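PDB 6T0Q: lectin from Pleurotus ostreatus, which probably binds galactose-type sugars, including N-acetylgalactosamine, through carbohydrate-binding modules that hold calcium ions. Local coordinates for residues Y83-R88 and A104-W109. Residues are numbered along the deposited sequence; the frame is centred on the assembly and turned at random.
With NAG (2-acetamido-2-deoxy-beta-D-glucopyranose), chain E.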
ATOM      1  N   TYR A  83      27.572  10.770   3.823  1.00 21.90           N
ATOM      2  CA  TYR A  83      26.305  11.411   4.164  1.00 23.74           C
ATOM      3  C   TYR A  83      25.693  12.077   2.938  1.00 26.27           C
ATOM      4  O   TYR A  83      26.409  12.653   2.111  1.00 21.90           O
ATOM      5  CB  TYR A  83      26.483  12.479   5.236  1.00 22.30           C
ATOM      6  CG  TYR A  83      27.063  12.001   6.546  1.00 25.24           C
ATOM      7  CD1 TYR A  83      28.438  11.980   6.751  1.00 25.95           C
ATOM      8  CD2 TYR A  83      26.235  11.615   7.591  1.00 25.65           C
ATOM      9  CE1 TYR A  83      28.975  11.568   7.952  1.00 27.03           C
ATOM     10  CE2 TYR A  83      26.766  11.202   8.806  1.00 31.42           C
ATOM     11  CZ  TYR A  83      28.135  11.187   8.975  1.00 31.34           C
ATOM     12  OH  TYR A  83      28.675  10.778  10.164  1.00 37.62           O
ATOM     13  N   VAL A  84      24.365  12.043   2.842  1.00 21.27           N
ATOM     14  CA  VAL A  84      23.659  12.754   1.781  1.00 19.81           C
ATOM     15  C   VAL A  84      22.539  13.570   2.413  1.00 25.29           C
ATOM     16  O   VAL A  84      21.633  13.008   3.043  1.00 24.55           O
ATOM     17  CB  VAL A  84      23.112  11.802   0.707  1.00 19.92           C
ATOM     18  CG1 VAL A  84      22.356  12.601  -0.357  1.00 25.09           C
ATOM     19  CG2 VAL A  84      24.278  11.018   0.056  1.00 21.78           C
ATOM     20  N   ASN A  85      22.611  14.893   2.255  1.00 24.52           N
ATOM     21  CA  ASN A  85      21.630  15.815   2.828  1.00 28.57           C
ATOM     22  C   ASN A  85      21.447  15.558   4.320  1.00 32.43           C
ATOM     23  O   ASN A  85      20.333  15.565   4.842  1.00 28.99           O
ATOM     24  CB  ASN A  85      20.300  15.726   2.080  1.00 26.12           C
ATOM     25  CG  ASN A  85      20.426  16.192   0.652  1.00 24.36           C
ATOM     26  OD1 ASN A  85      21.076  17.208   0.389  1.00 22.98           O
ATOM     27  ND2 ASN A  85      19.842  15.444  -0.286  1.00 20.80           N
ATOM     28  N   GLY A  86      22.561  15.299   5.007  1.00 27.65           N
ATOM     29  CA  GLY A  86      22.571  15.119   6.441  1.00 29.83           C
ATOM     30  C   GLY A  86      22.268  13.720   6.925  1.00 29.43           C
ATOM     31  O   GLY A  86      22.310  13.482   8.136  1.00 32.52           O
ATOM     32  N   VAL A  87      21.966  12.787   6.027  1.00 25.92           N
ATOM     33  CA  VAL A  87      21.606  11.421   6.396  1.00 26.32           C
ATOM     34  C   VAL A  87      22.795  10.513   6.130  1.00 24.86           C
ATOM     35  O   VAL A  87      23.343  10.514   5.019  1.00 23.92           O
ATOM     36  CB  VAL A  87      20.370  10.947   5.612  1.00 24.63           C
ATOM     37  CG1 VAL A  87      20.024   9.499   5.969  1.00 26.34           C
ATOM     38  CG2 VAL A  87      19.179  11.880   5.869  1.00 28.83           C
ATOM     39  N   ARG A  88      23.197   9.731   7.134  1.00 23.99           N
ATOM     40  CA  ARG A  88      24.272   8.763   6.926  1.00 25.90           C
ATOM     41  C   ARG A  88      23.782   7.636   6.023  1.00 29.31           C
ATOM     42  O   ARG A  88      22.797   6.965   6.342  1.00 28.92           O
ATOM     43  CB  ARG A  88      24.768   8.189   8.251  1.00 26.35           C
ATOM     44  CG  ARG A  88      25.918   7.192   8.062  1.00 26.50           C
ATOM     45  CD  ARG A  88      26.300   6.516   9.377  1.00 37.14           C
ATOM     46  NE  ARG A  88      25.176   5.755   9.913  1.00 49.61           N
ATOM     47  CZ  ARG A  88      25.042   5.412  11.192  1.00 62.90           C
ATOM     48  NH1 ARG A  88      25.971   5.755  12.075  1.00 65.73           N
ATOM     49  NH2 ARG A  88      23.974   4.728  11.587  1.00 66.13           N
ATOM     50  N   ALA A 104      18.195   8.276  -2.713  1.00 23.62           N
ATOM     51  CA  ALA A 104      17.288   9.260  -3.296  1.00 25.39           C
ATOM     52  C   ALA A 104      17.831  10.675  -3.098  1.00 25.60           C
ATOM     53  O   ALA A 104      18.561  10.955  -2.146  1.00 25.29           O
ATOM     54  CB  ALA A 104      15.897   9.159  -2.661  1.00 22.79           C
ATOM     55  N   LEU A 105      17.448  11.581  -3.996  1.00 22.32           N
ATOM     56  CA  LEU A 105      18.014  12.924  -4.010  1.00 25.15           C
ATOM     57  C   LEU A 105      16.915  13.975  -3.937  1.00 30.58           C
ATOM     58  O   LEU A 105      15.760  13.721  -4.287  1.00 25.05           O
ATOM     59  CB  LEU A 105      18.855  13.162  -5.272  1.00 21.82           C
ATOM     60  CG  LEU A 105      20.102  12.283  -5.387  1.00 24.60           C
ATOM     61  CD1 LEU A 105      20.842  12.629  -6.679  1.00 23.23           C
ATOM     62  CD2 LEU A 105      21.001  12.483  -4.166  1.00 23.99           C
ATOM     63  N   GLN A 106      17.304  15.167  -3.486  1.00 29.24           N
ATOM     64  CA  GLN A 106      16.462  16.342  -3.629  1.00 31.21           C
ATOM     65  C   GLN A 106      16.478  16.817  -5.081  1.00 30.41           C
ATOM     66  O   GLN A 106      17.451  16.592  -5.805  1.00 26.80           O
ATOM     67  CB  GLN A 106      16.945  17.461  -2.704  1.00 28.86           C
ATOM     68  CG  GLN A 106      16.764  17.139  -1.222  1.00 29.48           C
ATOM     69  CD  GLN A 106      17.591  18.033  -0.322  1.00 32.99           C
ATOM     70  OE1 GLN A 106      18.355  18.884  -0.792  1.00 37.01           O
ATOM     71  NE2 GLN A 106      17.449  17.841   0.976  1.00 27.08           N
ATOM     72  N   PRO A 107      15.412  17.482  -5.532  1.00 31.66           N
ATOM     73  CA  PRO A 107      15.310  17.806  -6.967  1.00 34.07           C
ATOM     74  C   PRO A 107      16.321  18.826  -7.484  1.00 31.40           C
ATOM     75  O   PRO A 107      16.755  18.692  -8.636  1.00 30.28           O
ATOM     76  CB  PRO A 107      13.870  18.327  -7.103  1.00 40.47           C
ATOM     77  CG  PRO A 107      13.453  18.688  -5.706  1.00 41.74           C
ATOM     78  CD  PRO A 107      14.141  17.704  -4.825  1.00 36.23           C
ATOM     79  N   THR A 108      16.714  19.845  -6.715  1.00 28.28           N
ATOM     80  CA  THR A 108      17.510  20.918  -7.314  1.00 31.21           C
ATOM     81  C   THR A 108      18.932  21.063  -6.773  1.00 37.76           C
ATOM     82  O   THR A 108      19.795  21.598  -7.486  1.00 39.17           O
ATOM     83  CB  THR A 108      16.790  22.270  -7.167  1.00 38.63           C
ATOM     84  OG1 THR A 108      16.673  22.605  -5.781  1.00 37.61           O
ATOM     85  CG2 THR A 108      15.400  22.198  -7.786  1.00 42.15           C
ATOM     86  N   TRP A 109      19.199  20.651  -5.538  1.00 28.49           N
ATOM     87  CA  TRP A 109      20.557  20.676  -5.007  1.00 31.21           C
ATOM     88  C   TRP A 109      20.686  19.565  -3.979  1.00 30.41           C
ATOM     89  O   TRP A 109      19.696  19.164  -3.359  1.00 27.00           O
ATOM     90  CB  TRP A 109      20.923  22.033  -4.372  1.00 28.64           C
ATOM     91  CG  TRP A 109      20.065  22.429  -3.180  1.00 27.90           C
ATOM     92  CD1 TRP A 109      18.973  23.255  -3.201  1.00 32.83           C
ATOM     93  CD2 TRP A 109      20.245  22.044  -1.806  1.00 26.59           C
ATOM     94  NE1 TRP A 109      18.455  23.387  -1.935  1.00 34.16           N
ATOM     95  CE2 TRP A 109      19.215  22.658  -1.060  1.00 33.95           C
ATOM     96  CE3 TRP A 109      21.167  21.227  -1.137  1.00 29.81           C
ATOM     97  CZ2 TRP A 109      19.079  22.484   0.323  1.00 35.41           C
ATOM     98  CZ3 TRP A 109      21.028  21.049   0.242  1.00 26.73           C
ATOM     99  CH2 TRP A 109      19.992  21.682   0.956  1.00 30.94           C
TER
HETATM  100  C1  NAG E 402      23.145  24.657  -2.419  1.00 35.61           C
HETATM  101  C2  NAG E 402      22.606  25.246  -1.115  1.00 36.89           C
HETATM  102  C3  NAG E 402      21.179  25.770  -1.305  1.00 37.26           C
HETATM  103  C4  NAG E 402      21.098  26.743  -2.477  1.00 44.68           C
HETATM  104  C5  NAG E 402      21.699  26.087  -3.722  1.00 43.33           C
HETATM  105  C6  NAG E 402      21.768  27.012  -4.914  1.00 42.78           C
HETATM  106  C7  NAG E 402      23.585  24.273   0.911  1.00 41.52           C
HETATM  107  C8  NAG E 402      23.498  23.177   1.934  1.00 34.81           C
HETATM  108  N2  NAG E 402      22.653  24.260  -0.046  1.00 33.32           N
HETATM  109  O3  NAG E 402      20.775  26.403  -0.098  1.00 36.56           O
HETATM  110  O5  NAG E 402      23.045  25.638  -3.466  1.00 36.60           O
HETATM  111  O6  NAG E 402      22.864  27.908  -4.800  1.00 46.01           O
HETATM  112  O7  NAG E 402      24.467  25.124   0.942  1.00 49.19           O
HETATM  113  O   HOH W   1      18.391  12.886  -0.219  1.00 27.35           O
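Asn85 and Gln106 lay their side-chain amides one over the other. The two planes are only 10° apart, and the chains arrive from opposite directions. CG of Asn85 and CD of Gln106 lie 3.5 Å apart. This stack is the tight part of the contact. The Asn85 amide is held from turning by strand 109-118: OD1 accepts from Leu111 N, and ND2 donates to the Asn110 side chain.

The tight packing continues to Trp109. Asn85 OD1 comes obliquely to the ring, 3.8 Å from Trp109 CZ3. The end of the Gln106 amide lies over one face of the indole, offset toward the rim. Over the opposite face sits NAG, with its N2 3.5 Å from Trp109 CE3. Asn58, Thr60 and Pro163 also line this NAG, which is probably an N-linked glycan on Asn58.

The looser side is bridged by water. One water accepts from Asn85 ND2 at 2.9 Å and donates to the backbone O of Ala104 at 2.7 Å. The apolar touch is also slight. CG1 of Val84, anti to the backbone N (chi1 179°), is the branch that meets CD2 of Leu105, at 4.0 Å. The two side chains cross at about a right angle. Both residues also pack on Phe112 of strand 109-118.

Val84 N and Val87 O, and Val87 N and Val84 O, pair by backbone hydrogen bonds, the latter at 3.0 Å. They close a type I' turn with Asn85 and Gly86 at its corners, both at positive phi. Asn85 points its side chain toward the loop that joins strand 98-104 to strand 109-118. The arrangement is that of a two-residue beta hairpin, its type I' turn packed against the loop that carries the chain from one antiparallel sheet to the other, probably of a beta-sandwich domain.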